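Local structure of phosphodiesterase (6CPU) at residues A[166-171]-A[383-388]; A[173-178]-A[390-395]. The protein belongs to the cyclic nucleotide phosphodiesterase family of metal-dependent HD-type enzymes, with a mostly helical fold holding a zinc and a magnesium ion. One frame throughout, in Å; residues are numbered along the deposited sequence.

Contact 1 (A[166-171]-A[383-388]); sequences TYILNC and ASLFIN
Leu169 and Leu385 meet through one methyl each, CD1 to CD1 at 3.5 Å, their side chains crossing at about a right angle between two helices. Close by, CG2 of Ile168 rests on CD2 of Leu385 at 4.0 Å, so the two methyls of Leu385 serve different neighbours on helix 165-173. The chi1 of Leu385 (-101°) lies away from the usual staggered values and carries both methyls toward that helix. In Leu169 a chi1 of -162° sets CG beside the carbonyl carbon and brings the end of the side chain closer to helix 377-394, where CD1 also lies 3.6 Å from OG of Ser384. Tyr372, Tyr381 and Leu371 pack round Leu169 as well.

The polar link is indirect. One water donates to the carbonyl O of Leu169 at 3.0 Å and is hydrogen-bonded to OG of Ser384 at 2.9 Å, bridging backbone to side chain; no direct hydrogen bond joins the segments.

The axes of segments 166-171 and 383-388 run 9.8 Å apart at closest approach and cross at 45°. With 161 Å² buried in all, few side chains bridge the gap: the chemistry implies a small, mainly aliphatic interface whose polar tie passes through a water.

Contact 2 (A[173-178]-A[390-395]); sequences ATRSEI and VLRICW
This is a mixed polar and apolar contact, partly buried, between the turn linking helices 165-173 and 177-193 and the C-terminal end of helix 377-394. Arg175 reaches across from the turn. CD1 of Ile393 lies over one face of its guanidinium, 3.6 Å off the plane and displaced from the middle of the group, while CG of Arg392 comes to the edge, 3.6 Å from NH2 of Arg175. The chain of Arg175 is extended as far as CD and then bends at chi3 (45°). Its polar end is held outside the two segments: NE bonds to OG1 of Thr180, and NH2 to Asn388. Phe93 of helix 84-94 packs on both Arg175 and Ile393.

On the more exposed side, Glu177 and Arg392 form a long salt bridge, OE2 to NH2 at 3.6 Å. The carboxylate oxygen comes at the rim of the guanidinium, close to its plane, although the two flat groups are turned 72° apart. A water bridges the same pair, donating to OE1 of Glu177 at 3.0 Å and accepting from NE of Arg392 at 3.1 Å. The two guanidinium planes stand nearly perpendicular, at 88°, and NH2 of Arg175 stays 5.4 Å from NE of Arg392; the Glu177 carboxylate probably eases the charge on the latter.

Ser176, at the N-cap of helix 177-193, bonds through OG to the backbone N of Ala179. A short connection between two successive helices, with a serine as N-cap of the second, thus docks on a helix end of the all-helical phosphodiesterase domain.

Overall arrangement
Contacts 1 and 2 follow one another along helix 377-394, with centres 10 Å apart. Their other halves lie on successive helices, 165-173 and 177-193, so both pairs run the same way along the chain. Two hydrogen bonds probably join them: NH2 of Arg175 to O of Asn388 (2.8 Å) crosses between the helical elements, and N of Arg392 to O of Ile387 (2.9 Å) is an i to i+5, pi-type backbone bond within helix 377-394, next to the wider turn at 386-388. In contact 1 the Leu385 side chain is about 12 Å from the magnesium ion and about 14 Å from the zinc ion, which His278, His349, Asp350 and Asp462 bind.

Contact 1 (A[166-171]-A[383-388])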
ATOM      1  N   THR A 166      10.052 -14.076   1.790  1.00 18.26           N
ATOM      2  CA  THR A 166       9.835 -15.473   1.365  1.00 19.15           C
ATOM      3  C   THR A 166       8.935 -16.234   2.341  1.00 19.28           C
ATOM      4  O   THR A 166       8.108 -17.062   1.912  1.00 19.59           O
ATOM      5  CB  THR A 166      11.144 -16.257   1.128  1.00 19.87           C
ATOM      6  OG1 THR A 166      11.963 -16.229   2.298  1.00 20.57           O
ATOM      7  CG2 THR A 166      11.897 -15.676  -0.065  1.00 19.94           C
ATOM      8  N   TYR A 167       9.052 -15.930   3.632  1.00 19.51           N
ATOM      9  CA  TYR A 167       8.229 -16.586   4.655  1.00 21.00           C
ATOM     10  C   TYR A 167       6.743 -16.264   4.443  1.00 20.73           C
ATOM     11  O   TYR A 167       5.870 -17.163   4.481  1.00 20.48           O
ATOM     12  CB  TYR A 167       8.682 -16.153   6.043  1.00 22.82           C
ATOM     13  CG  TYR A 167       7.689 -16.464   7.121  1.00 25.85           C
ATOM     14  CD1 TYR A 167       7.582 -17.750   7.636  1.00 29.53           C
ATOM     15  CD2 TYR A 167       6.842 -15.484   7.611  1.00 27.87           C
ATOM     16  CE1 TYR A 167       6.661 -18.037   8.625  1.00 31.03           C
ATOM     17  CE2 TYR A 167       5.921 -15.763   8.596  1.00 31.28           C
ATOM     18  CZ  TYR A 167       5.828 -17.043   9.087  1.00 32.00           C
ATOM     19  OH  TYR A 167       4.905 -17.324  10.069  1.00 39.60           O
ATOM     20  N   ILE A 168       6.453 -14.984   4.225  1.00 18.86           N
ATOM     21  CA  ILE A 168       5.082 -14.546   4.055  1.00 20.12           C
ATOM     22  C   ILE A 168       4.528 -15.100   2.739  1.00 19.01           C
ATOM     23  O   ILE A 168       3.400 -15.583   2.696  1.00 18.57           O
ATOM     24  CB  ILE A 168       4.957 -13.008   4.098  1.00 22.42           C
ATOM     25  CG1 ILE A 168       5.388 -12.481   5.476  1.00 25.08           C
ATOM     26  CG2 ILE A 168       3.524 -12.597   3.798  1.00 24.69           C
ATOM     27  CD1 ILE A 168       5.661 -10.983   5.511  1.00 26.73           C
ATOM     28  N   LEU A 169       5.334 -15.045   1.689  1.00 18.39           N
ATOM     29  CA  LEU A 169       4.936 -15.561   0.383  1.00 19.36           C
ATOM     30  C   LEU A 169       4.589 -17.061   0.466  1.00 18.90           C
ATOM     31  O   LEU A 169       3.518 -17.491   0.008  1.00 17.54           O
ATOM     32  CB  LEU A 169       6.077 -15.327  -0.592  1.00 20.94           C
ATOM     33  CG  LEU A 169       5.823 -15.372  -2.081  1.00 23.65           C
ATOM     34  CD1 LEU A 169       4.798 -14.338  -2.510  1.00 22.65           C
ATOM     35  CD2 LEU A 169       7.155 -15.145  -2.787  1.00 24.56           C
ATOM     36  N   ASN A 170       5.480 -17.830   1.076  1.00 18.73           N
ATOM     37  CA  ASN A 170       5.289 -19.279   1.236  1.00 21.00           C
ATOM     38  C   ASN A 170       4.085 -19.612   2.101  1.00 20.75           C
ATOM     39  O   ASN A 170       3.305 -20.498   1.755  1.00 20.31           O
ATOM     40  CB  ASN A 170       6.532 -19.929   1.826  1.00 22.53           C
ATOM     41  CG  ASN A 170       6.359 -21.430   2.059  1.00 25.95           C
ATOM     42  OD1 ASN A 170       6.069 -21.880   3.181  1.00 30.24           O
ATOM     43  ND2 ASN A 170       6.515 -22.206   0.999  1.00 25.72           N
ATOM     44  N   CYS A 171       3.920 -18.887   3.203  1.00 21.13           N
ATOM     45  CA  CYS A 171       2.816 -19.139   4.110  1.00 23.65           C
ATOM     46  C   CYS A 171       1.474 -18.945   3.405  1.00 21.85           C
ATOM     47  O   CYS A 171       0.541 -19.720   3.615  1.00 20.30           O
ATOM     48  CB  CYS A 171       2.895 -18.246   5.345  1.00 27.88           C
ATOM     49  SG  CYS A 171       1.509 -18.525   6.464  1.00 41.16           S
ATOM     50  N   ALA A 383       1.578  -9.153  -6.232  1.00 17.35           N
ATOM     51  CA  ALA A 383       0.373  -9.796  -6.775  1.00 18.04           C
ATOM     52  C   ALA A 383       0.020 -11.055  -5.970  1.00 18.05           C
ATOM     53  O   ALA A 383      -1.141 -11.346  -5.678  1.00 17.00           O
ATOM     54  CB  ALA A 383       0.588 -10.152  -8.236  1.00 18.46           C
ATOM     55  N   SER A 384       1.045 -11.813  -5.620  1.00 17.96           N
ATOM     56  CA  SER A 384       0.823 -13.064  -4.921  1.00 17.59           C
ATOM     57  C   SER A 384       0.295 -12.785  -3.516  1.00 17.66           C
ATOM     58  O   SER A 384      -0.699 -13.384  -3.075  1.00 17.66           O
ATOM     59  CB  SER A 384       2.102 -13.889  -4.894  1.00 17.27           C
ATOM     60  OG  SER A 384       1.823 -15.177  -4.363  1.00 17.64           O
ATOM     61  N   LEU A 385       0.940 -11.864  -2.814  1.00 18.35           N
ATOM     62  CA  LEU A 385       0.437 -11.426  -1.508  1.00 19.39           C
ATOM     63  C   LEU A 385      -0.954 -10.832  -1.550  1.00 18.12           C
ATOM     64  O   LEU A 385      -1.798 -11.168  -0.730  1.00 16.95           O
ATOM     65  CB  LEU A 385       1.374 -10.397  -0.864  1.00 21.98           C
ATOM     66  CG  LEU A 385       2.273 -10.975   0.208  1.00 25.57           C
ATOM     67  CD1 LEU A 385       3.230 -11.984  -0.391  1.00 28.55           C
ATOM     68  CD2 LEU A 385       3.022  -9.872   0.945  1.00 25.12           C
ATOM     69  N   PHE A 386      -1.195  -9.892  -2.454  1.00 17.27           N
ATOM     70  CA  PHE A 386      -2.479  -9.205  -2.432  1.00 17.84           C
ATOM     71  C   PHE A 386      -3.635 -10.174  -2.667  1.00 18.50           C
ATOM     72  O   PHE A 386      -4.662 -10.115  -1.976  1.00 17.68           O
ATOM     73  CB  PHE A 386      -2.506  -8.072  -3.443  1.00 17.70           C
ATOM     74  CG  PHE A 386      -3.725  -7.209  -3.352  1.00 17.35           C
ATOM     75  CD1 PHE A 386      -4.114  -6.631  -2.139  1.00 18.81           C
ATOM     76  CD2 PHE A 386      -4.468  -6.934  -4.479  1.00 18.37           C
ATOM     77  CE1 PHE A 386      -5.244  -5.812  -2.077  1.00 19.04           C
ATOM     78  CE2 PHE A 386      -5.588  -6.117  -4.420  1.00 18.97           C
ATOM     79  CZ  PHE A 386      -5.969  -5.550  -3.222  1.00 18.07           C
ATOM     80  N   ILE A 387      -3.456 -11.094  -3.607  1.00 18.83           N
ATOM     81  CA  ILE A 387      -4.508 -12.069  -3.882  1.00 19.20           C
ATOM     82  C   ILE A 387      -4.617 -13.081  -2.749  1.00 19.06           C
ATOM     83  O   ILE A 387      -5.704 -13.319  -2.240  1.00 19.13           O
ATOM     84  CB  ILE A 387      -4.295 -12.828  -5.212  1.00 19.58           C
ATOM     85  CG1 ILE A 387      -4.231 -11.864  -6.408  1.00 20.60           C
ATOM     86  CG2 ILE A 387      -5.387 -13.900  -5.386  1.00 19.42           C
ATOM     87  CD1 ILE A 387      -5.425 -10.938  -6.562  1.00 21.68           C
ATOM     88  N   ASN A 388      -3.495 -13.674  -2.338  1.00 18.43           N
ATOM     89  CA  ASN A 388      -3.552 -14.852  -1.481  1.00 18.42           C
ATOM     90  C   ASN A 388      -3.623 -14.541   0.002  1.00 18.56           C
ATOM     91  O   ASN A 388      -4.181 -15.325   0.769  1.00 18.81           O
ATOM     92  CB  ASN A 388      -2.384 -15.763  -1.760  1.00 19.37           C
ATOM     93  CG  ASN A 388      -2.360 -16.231  -3.204  1.00 21.09           C
ATOM     94  OD1 ASN A 388      -3.371 -16.666  -3.737  1.00 22.63           O
ATOM     95  ND2 ASN A 388      -1.215 -16.150  -3.822  1.00 22.29           N
TER
HETATM   96  O   HOH W   1       1.422 -16.093  -1.609  1.00 21.77           O

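Contact 2 (A[173-178]-A[390-395])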
ATOM      1  N   ALA A 173       0.885 -19.084   0.090  1.00 18.17           N
ATOM      2  CA  ALA A 173       0.713 -19.969  -1.054  1.00 18.65           C
ATOM      3  C   ALA A 173       0.323 -21.409  -0.653  1.00 19.58           C
ATOM      4  O   ALA A 173      -0.317 -22.127  -1.430  1.00 19.37           O
ATOM      5  CB  ALA A 173       1.972 -19.985  -1.876  1.00 18.20           C
ATOM      6  N   THR A 174       0.722 -21.835   0.541  1.00 20.13           N
ATOM      7  CA  THR A 174       0.604 -23.252   0.936  1.00 21.71           C
ATOM      8  C   THR A 174      -0.523 -23.529   1.934  1.00 23.32           C
ATOM      9  O   THR A 174      -0.651 -24.641   2.448  1.00 24.98           O
ATOM     10  CB  THR A 174       1.911 -23.761   1.543  1.00 21.16           C
ATOM     11  OG1 THR A 174       2.202 -23.014   2.736  1.00 20.76           O
ATOM     12  CG2 THR A 174       3.036 -23.624   0.558  1.00 21.03           C
ATOM     13  N   ARG A 175      -1.346 -22.524   2.182  1.00 24.68           N
ATOM     14  CA  ARG A 175      -2.372 -22.588   3.216  1.00 26.19           C
ATOM     15  C   ARG A 175      -3.442 -23.618   2.825  1.00 27.18           C
ATOM     16  O   ARG A 175      -3.844 -23.672   1.669  1.00 27.60           O
ATOM     17  CB  ARG A 175      -2.956 -21.172   3.396  1.00 25.43           C
ATOM     18  CG  ARG A 175      -3.666 -20.909   4.701  1.00 25.69           C
ATOM     19  CD  ARG A 175      -4.215 -19.488   4.793  1.00 24.26           C
ATOM     20  NE  ARG A 175      -4.908 -19.056   3.577  1.00 22.61           N
ATOM     21  CZ  ARG A 175      -4.564 -18.014   2.809  1.00 23.49           C
ATOM     22  NH1 ARG A 175      -3.522 -17.234   3.112  1.00 21.83           N
ATOM     23  NH2 ARG A 175      -5.274 -17.746   1.720  1.00 21.42           N
ATOM     24  N   SER A 176      -3.873 -24.477   3.754  1.00 29.20           N
ATOM     25  CA  SER A 176      -4.919 -25.471   3.425  1.00 30.74           C
ATOM     26  C   SER A 176      -6.288 -24.804   3.323  1.00 31.90           C
ATOM     27  O   SER A 176      -6.474 -23.674   3.774  1.00 29.10           O
ATOM     28  CB  SER A 176      -4.992 -26.587   4.471  1.00 32.45           C
ATOM     29  OG  SER A 176      -5.426 -26.083   5.720  1.00 32.70           O
ATOM     30  N   GLU A 177      -7.256 -25.508   2.743  1.00 32.64           N
ATOM     31  CA  GLU A 177      -8.603 -24.970   2.646  1.00 34.24           C
ATOM     32  C   GLU A 177      -9.209 -24.773   4.045  1.00 32.18           C
ATOM     33  O   GLU A 177      -9.909 -23.791   4.277  1.00 29.89           O
ATOM     34  CB  GLU A 177      -9.490 -25.858   1.756  1.00 38.09           C
ATOM     35  CG  GLU A 177     -10.631 -25.112   1.074  1.00 43.08           C
ATOM     36  CD  GLU A 177     -10.198 -24.254  -0.126  1.00 49.14           C
ATOM     37  OE1 GLU A 177      -8.980 -23.978  -0.310  1.00 51.81           O
ATOM     38  OE2 GLU A 177     -11.092 -23.842  -0.901  1.00 52.22           O
ATOM     39  N   ILE A 178      -8.915 -25.689   4.970  1.00 32.34           N
ATOM     40  CA  ILE A 178      -9.376 -25.598   6.359  1.00 31.87           C
ATOM     41  C   ILE A 178      -8.789 -24.376   7.072  1.00 30.03           C
ATOM     42  O   ILE A 178      -9.483 -23.682   7.809  1.00 27.90           O
ATOM     43  CB  ILE A 178      -9.000 -26.865   7.166  1.00 33.02           C
ATOM     44  CG1 ILE A 178      -9.850 -28.057   6.714  1.00 35.17           C
ATOM     45  CG2 ILE A 178      -9.167 -26.647   8.668  1.00 33.11           C
ATOM     46  CD1 ILE A 178      -9.297 -29.400   7.153  1.00 36.66           C
ATOM     47  N   VAL A 390      -4.579 -11.074   1.228  1.00 18.27           N
ATOM     48  CA  VAL A 390      -5.614 -10.084   1.494  1.00 19.04           C
ATOM     49  C   VAL A 390      -6.983 -10.486   0.919  1.00 18.54           C
ATOM     50  O   VAL A 390      -7.917 -10.728   1.683  1.00 19.45           O
ATOM     51  CB  VAL A 390      -5.200  -8.678   1.002  1.00 19.57           C
ATOM     52  CG1 VAL A 390      -6.321  -7.682   1.242  1.00 20.89           C
ATOM     53  CG2 VAL A 390      -3.939  -8.231   1.714  1.00 19.67           C
ATOM     54  N   LEU A 391      -7.102 -10.574  -0.401  1.00 19.39           N
ATOM     55  CA  LEU A 391      -8.427 -10.732  -1.024  1.00 19.86           C
ATOM     56  C   LEU A 391      -9.033 -12.119  -0.809  1.00 20.93           C
ATOM     57  O   LEU A 391     -10.246 -12.226  -0.629  1.00 20.28           O
ATOM     58  CB  LEU A 391      -8.390 -10.378  -2.517  1.00 20.18           C
ATOM     59  CG  LEU A 391      -8.017  -8.932  -2.883  1.00 21.21           C
ATOM     60  CD1 LEU A 391      -7.903  -8.781  -4.387  1.00 21.40           C
ATOM     61  CD2 LEU A 391      -9.033  -7.935  -2.324  1.00 23.14           C
ATOM     62  N   ARG A 392      -8.209 -13.172  -0.810  1.00 21.00           N
ATOM     63  CA  ARG A 392      -8.724 -14.542  -0.603  1.00 21.86           C
ATOM     64  C   ARG A 392      -9.437 -14.681   0.742  1.00 22.07           C
ATOM     65  O   ARG A 392     -10.410 -15.430   0.861  1.00 20.46           O
ATOM     66  CB  ARG A 392      -7.592 -15.578  -0.709  1.00 23.06           C
ATOM     67  CG  ARG A 392      -8.019 -17.037  -0.520  1.00 24.38           C
ATOM     68  CD  ARG A 392      -8.961 -17.485  -1.629  1.00 24.99           C
ATOM     69  NE  ARG A 392      -9.549 -18.800  -1.365  1.00 25.40           N
ATOM     70  CZ  ARG A 392     -10.650 -19.039  -0.649  1.00 25.98           C
ATOM     71  NH1 ARG A 392     -11.327 -18.066  -0.038  1.00 25.78           N
ATOM     72  NH2 ARG A 392     -11.066 -20.299  -0.522  1.00 27.61           N
ATOM     73  N   ILE A 393      -8.931 -13.968   1.752  1.00 21.12           N
ATOM     74  CA  ILE A 393      -9.515 -13.958   3.097  1.00 22.57           C
ATOM     75  C   ILE A 393     -10.595 -12.881   3.254  1.00 23.24           C
ATOM     76  O   ILE A 393     -11.682 -13.161   3.754  1.00 25.09           O
ATOM     77  CB  ILE A 393      -8.408 -13.767   4.170  1.00 22.63           C
ATOM     78  CG1 ILE A 393      -7.340 -14.861   4.049  1.00 24.07           C
ATOM     79  CG2 ILE A 393      -8.997 -13.695   5.579  1.00 23.17           C
ATOM     80  CD1 ILE A 393      -7.859 -16.285   4.003  1.00 24.19           C
ATOM     81  N   CYS A 394     -10.309 -11.653   2.825  1.00 22.80           N
ATOM     82  CA  CYS A 394     -11.198 -10.518   3.060  1.00 23.69           C
ATOM     83  C   CYS A 394     -12.341 -10.344   2.059  1.00 23.58           C
ATOM     84  O   CYS A 394     -13.381  -9.805   2.423  1.00 25.55           O
ATOM     85  CB  CYS A 394     -10.406  -9.219   3.071  1.00 24.29           C
ATOM     86  SG  CYS A 394      -9.235  -9.162   4.427  1.00 26.16           S
ATOM     87  N   TRP A 395     -12.147 -10.780   0.821  1.00 24.01           N
ATOM     88  CA  TRP A 395     -13.091 -10.487  -0.263  1.00 24.78           C
ATOM     89  C   TRP A 395     -13.078 -11.598  -1.334  1.00 25.85           C
ATOM     90  O   TRP A 395     -12.956 -11.318  -2.530  1.00 24.91           O
ATOM     91  CB  TRP A 395     -12.737  -9.121  -0.878  1.00 25.83           C
ATOM     92  CG  TRP A 395     -13.881  -8.353  -1.463  1.00 26.96           C
ATOM     93  CD1 TRP A 395     -15.148  -8.816  -1.734  1.00 29.17           C
ATOM     94  CD2 TRP A 395     -13.861  -6.988  -1.878  1.00 27.90           C
ATOM     95  NE1 TRP A 395     -15.905  -7.815  -2.290  1.00 28.59           N
ATOM     96  CE2 TRP A 395     -15.141  -6.683  -2.390  1.00 28.77           C
ATOM     97  CE3 TRP A 395     -12.882  -5.988  -1.874  1.00 27.24           C
ATOM     98  CZ2 TRP A 395     -15.461  -5.414  -2.901  1.00 28.99           C
ATOM     99  CZ3 TRP A 395     -13.206  -4.730  -2.373  1.00 28.22           C
ATOM    100  CH2 TRP A 395     -14.481  -4.456  -2.879  1.00 28.40           C
TER
HETATM  101  O   HOH W   2      -8.819 -21.675  -2.269  1.00 43.71           O